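Local coordinates for glycoside hydrolase, GH17 family (Formosa sp. Hel1_33_131, PDB 6FCG), which probably hydrolyses internal beta-1,3-glucosidic linkages of laminarin, acting as an endo-laminarinase of glycoside hydrolase family 17, at residues Asp236-His241 with Ile297-His302. Sequence-based numbering, arbitrary orientation.
Sequences DYLSVH and INKPIH
Leu238 and Val240 bracket His302 in the backbone ladder that pairs two parallel strands. Leu238 N donates to Pro300 O (3.1 Å), His302 N to Leu238 O (2.9 Å) and Val240 N to His302 O (2.9 Å); N-H...O angles of at least 165° show all three to be nearly straight. The alternation, in which Leu238 and His302 each use both N and O, is the signature of parallel pairing, with Leu238 opposite Ile301 and Ser239 opposite His302.

The aromatic evidence is an offset edge-to-face pair: ring centroids of Tyr237 and His302 lie 5.3 Å apart, with planes at 71°. His302 CD2 leads, reaching Tyr237 CD2 at 3.6 Å. Tyr237 CG sits between its backbone N and carbonyl carbon (chi1 78°), a rotation that carries the ring across the edge of the imidazole of His302, whose ND1 accepts a hydrogen bond from Ser346 N. An alanine in place of Tyr237 would probably leave the imidazole edge without its aromatic partner and open a gap beside Leu44 and Val163.

Apolar contacts follow on the face bearing Leu238 and Ile301, where Val240 CG2 meets Ile301 CG2 at 3.7 Å; at the start of the pairing, Leu238 CD1 meets Lys299 CB at 3.8 Å. Beyond that methylene the lysine chain bends past the carbonyl of Asp236, and its NZ bonds to Val235 O and Ile232 O.

In this TIM-barrel family, strands 238-241 and 301-305 are neighbours in the parallel sheet, linked through helix 266-294. Leu238 and Ile301 pack against that helix at Ile292, while strand 206-212 flanks 238-241 across its other edge.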
ATOM      1  N   ASP A 236      49.214 -11.559  -5.814  1.00 23.18           N
ATOM      2  CA  ASP A 236      50.185 -10.745  -5.062  1.00 22.99           C
ATOM      3  C   ASP A 236      49.494 -10.007  -3.931  1.00 24.07           C
ATOM      4  O   ASP A 236      50.101  -9.793  -2.878  1.00 28.29           O
ATOM      5  CB  ASP A 236      50.928  -9.789  -5.979  1.00 23.36           C
ATOM      6  CG  ASP A 236      51.839 -10.517  -6.956  1.00 24.79           C
ATOM      7  OD1 ASP A 236      52.861 -11.061  -6.512  1.00 23.26           O
ATOM      8  OD2 ASP A 236      51.553 -10.531  -8.190  1.00 26.14           O
ATOM      9  N   TYR A 237      48.223  -9.631  -4.131  1.00 23.41           N
ATOM     10  CA  TYR A 237      47.388  -9.067  -3.063  1.00 22.08           C
ATOM     11  C   TYR A 237      45.903  -9.323  -3.327  1.00 21.00           C
ATOM     12  O   TYR A 237      45.543  -9.776  -4.407  1.00 19.88           O
ATOM     13  CB  TYR A 237      47.659  -7.563  -2.923  1.00 22.70           C
ATOM     14  CG  TYR A 237      46.993  -6.659  -3.968  1.00 22.35           C
ATOM     15  CD1 TYR A 237      47.553  -6.472  -5.213  1.00 23.26           C
ATOM     16  CD2 TYR A 237      45.820  -5.962  -3.674  1.00 22.62           C
ATOM     17  CE1 TYR A 237      46.962  -5.623  -6.145  1.00 24.07           C
ATOM     18  CE2 TYR A 237      45.227  -5.119  -4.592  1.00 22.46           C
ATOM     19  CZ  TYR A 237      45.790  -4.957  -5.831  1.00 23.29           C
ATOM     20  OH  TYR A 237      45.214  -4.107  -6.762  1.00 24.16           O
ATOM     21  N   LEU A 238      45.055  -8.984  -2.348  1.00 20.50           N
ATOM     22  CA  LEU A 238      43.604  -9.103  -2.460  1.00 21.15           C
ATOM     23  C   LEU A 238      42.977  -7.734  -2.638  1.00 20.85           C
ATOM     24  O   LEU A 238      43.129  -6.871  -1.786  1.00 22.85           O
ATOM     25  CB  LEU A 238      42.998  -9.769  -1.218  1.00 22.81           C
ATOM     26  CG  LEU A 238      43.165 -11.292  -1.066  1.00 24.29           C
ATOM     27  CD1 LEU A 238      44.596 -11.668  -0.683  1.00 25.49           C
ATOM     28  CD2 LEU A 238      42.213 -11.828  -0.012  1.00 25.25           C
ATOM     29  N   SER A 239      42.238  -7.559  -3.733  1.00 20.59           N
ATOM     30  CA  SER A 239      41.469  -6.344  -4.005  1.00 20.01           C
ATOM     31  C   SER A 239      39.978  -6.601  -3.598  1.00 19.93           C
ATOM     32  O   SER A 239      39.261  -7.363  -4.236  1.00 20.33           O
ATOM     33  CB  SER A 239      41.604  -5.955  -5.475  1.00 19.36           C
ATOM     34  OG  SER A 239      41.014  -4.706  -5.735  1.00 18.02           O
ATOM     35  N   VAL A 240      39.548  -5.951  -2.527  1.00 19.58           N
ATOM     36  CA  VAL A 240      38.322  -6.271  -1.828  1.00 19.94           C
ATOM     37  C   VAL A 240      37.311  -5.166  -2.006  1.00 21.02           C
ATOM     38  O   VAL A 240      37.642  -3.984  -1.808  1.00 21.94           O
ATOM     39  CB  VAL A 240      38.607  -6.446  -0.326  1.00 19.08           C
ATOM     40  CG1 VAL A 240      37.325  -6.561   0.469  1.00 18.92           C
ATOM     41  CG2 VAL A 240      39.466  -7.674  -0.124  1.00 18.94           C
ATOM     42  N   HIS A 241      36.073  -5.544  -2.313  1.00 20.98           N
ATOM     43  CA  HIS A 241      34.966  -4.570  -2.389  1.00 21.97           C
ATOM     44  C   HIS A 241      34.033  -4.667  -1.181  1.00 20.67           C
ATOM     45  O   HIS A 241      33.676  -5.772  -0.780  1.00 19.55           O
ATOM     46  CB  HIS A 241      34.108  -4.777  -3.648  1.00 22.58           C
ATOM     47  CG  HIS A 241      34.883  -4.794  -4.932  1.00 23.34           C
ATOM     48  ND1 HIS A 241      34.254  -4.851  -6.158  1.00 23.23           N
ATOM     49  CD2 HIS A 241      36.213  -4.740  -5.193  1.00 22.81           C
ATOM     50  CE1 HIS A 241      35.160  -4.845  -7.115  1.00 22.52           C
ATOM     51  NE2 HIS A 241      36.357  -4.782  -6.558  1.00 23.11           N
ATOM     52  N   ILE A 297      48.053 -17.612   5.784  1.00 34.13           N
ATOM     53  CA  ILE A 297      48.554 -16.881   4.623  1.00 35.14           C
ATOM     54  C   ILE A 297      48.620 -15.399   4.975  1.00 39.16           C
ATOM     55  O   ILE A 297      47.684 -14.832   5.549  1.00 37.20           O
ATOM     56  CB  ILE A 297      47.676 -17.106   3.382  1.00 35.12           C
ATOM     57  CG1 ILE A 297      47.665 -18.596   3.039  1.00 35.21           C
ATOM     58  CG2 ILE A 297      48.203 -16.295   2.190  1.00 35.04           C
ATOM     59  CD1 ILE A 297      46.725 -19.009   1.929  1.00 35.77           C
ATOM     60  N   ASN A 298      49.747 -14.778   4.645  1.00 44.65           N
ATOM     61  CA  ASN A 298      49.923 -13.343   4.856  1.00 47.36           C
ATOM     62  C   ASN A 298      50.000 -12.628   3.522  1.00 40.42           C
ATOM     63  O   ASN A 298      50.917 -12.861   2.752  1.00 44.16           O
ATOM     64  CB  ASN A 298      51.186 -13.083   5.654  1.00 55.30           C
ATOM     65  CG  ASN A 298      51.290 -11.638   6.095  1.00 63.75           C
ATOM     66  OD1 ASN A 298      50.311 -11.043   6.564  1.00 70.76           O
ATOM     67  ND2 ASN A 298      52.477 -11.065   5.960  1.00 66.54           N
ATOM     68  N   LYS A 299      48.975 -11.861   3.197  1.00 36.55           N
ATOM     69  CA  LYS A 299      48.940 -11.082   1.955  1.00 31.31           C
ATOM     70  C   LYS A 299      48.403  -9.715   2.283  1.00 28.35           C
ATOM     71  O   LYS A 299      47.547  -9.588   3.147  1.00 25.35           O
ATOM     72  CB  LYS A 299      48.013 -11.712   0.919  1.00 30.13           C
ATOM     73  CG  LYS A 299      48.538 -12.990   0.349  1.00 30.02           C
ATOM     74  CD  LYS A 299      49.205 -12.772  -0.981  1.00 31.54           C
ATOM     75  CE  LYS A 299      50.206 -13.885  -1.245  1.00 31.66           C
ATOM     76  NZ  LYS A 299      49.815 -14.933  -2.192  1.00 32.37           N
ATOM     77  N   PRO A 300      48.867  -8.691   1.564  1.00 26.82           N
ATOM     78  CA  PRO A 300      48.202  -7.406   1.709  1.00 26.65           C
ATOM     79  C   PRO A 300      46.741  -7.438   1.198  1.00 25.64           C
ATOM     80  O   PRO A 300      46.399  -8.183   0.275  1.00 24.12           O
ATOM     81  CB  PRO A 300      49.057  -6.457   0.860  1.00 27.29           C
ATOM     82  CG  PRO A 300      50.235  -7.256   0.404  1.00 27.43           C
ATOM     83  CD  PRO A 300      49.832  -8.685   0.459  1.00 26.90           C
ATOM     84  N   ILE A 301      45.907  -6.608   1.817  1.00 24.90           N
ATOM     85  CA  ILE A 301      44.563  -6.358   1.363  1.00 24.58           C
ATOM     86  C   ILE A 301      44.475  -4.875   1.032  1.00 24.30           C
ATOM     87  O   ILE A 301      44.913  -4.018   1.826  1.00 22.68           O
ATOM     88  CB  ILE A 301      43.538  -6.726   2.445  1.00 26.69           C
ATOM     89  CG1 ILE A 301      43.579  -8.236   2.683  1.00 27.35           C
ATOM     90  CG2 ILE A 301      42.137  -6.315   2.009  1.00 27.99           C
ATOM     91  CD1 ILE A 301      42.945  -8.657   3.974  1.00 27.63           C
ATOM     92  N   HIS A 302      43.883  -4.589  -0.131  1.00 24.30           N
ATOM     93  CA  HIS A 302      43.517  -3.216  -0.535  1.00 24.41           C
ATOM     94  C   HIS A 302      42.052  -3.130  -0.932  1.00 23.14           C
ATOM     95  O   HIS A 302      41.445  -4.116  -1.332  1.00 22.74           O
ATOM     96  CB  HIS A 302      44.446  -2.749  -1.641  1.00 25.92           C
ATOM     97  CG  HIS A 302      45.872  -2.669  -1.192  1.00 27.55           C
ATOM     98  ND1 HIS A 302      46.286  -1.726  -0.284  1.00 29.31           N
ATOM     99  CD2 HIS A 302      46.946  -3.461  -1.420  1.00 26.60           C
ATOM    100  CE1 HIS A 302      47.561  -1.905  -0.001  1.00 27.77           C
ATOM    101  NE2 HIS A 302      47.987  -2.952  -0.681  1.00 26.61           N
TER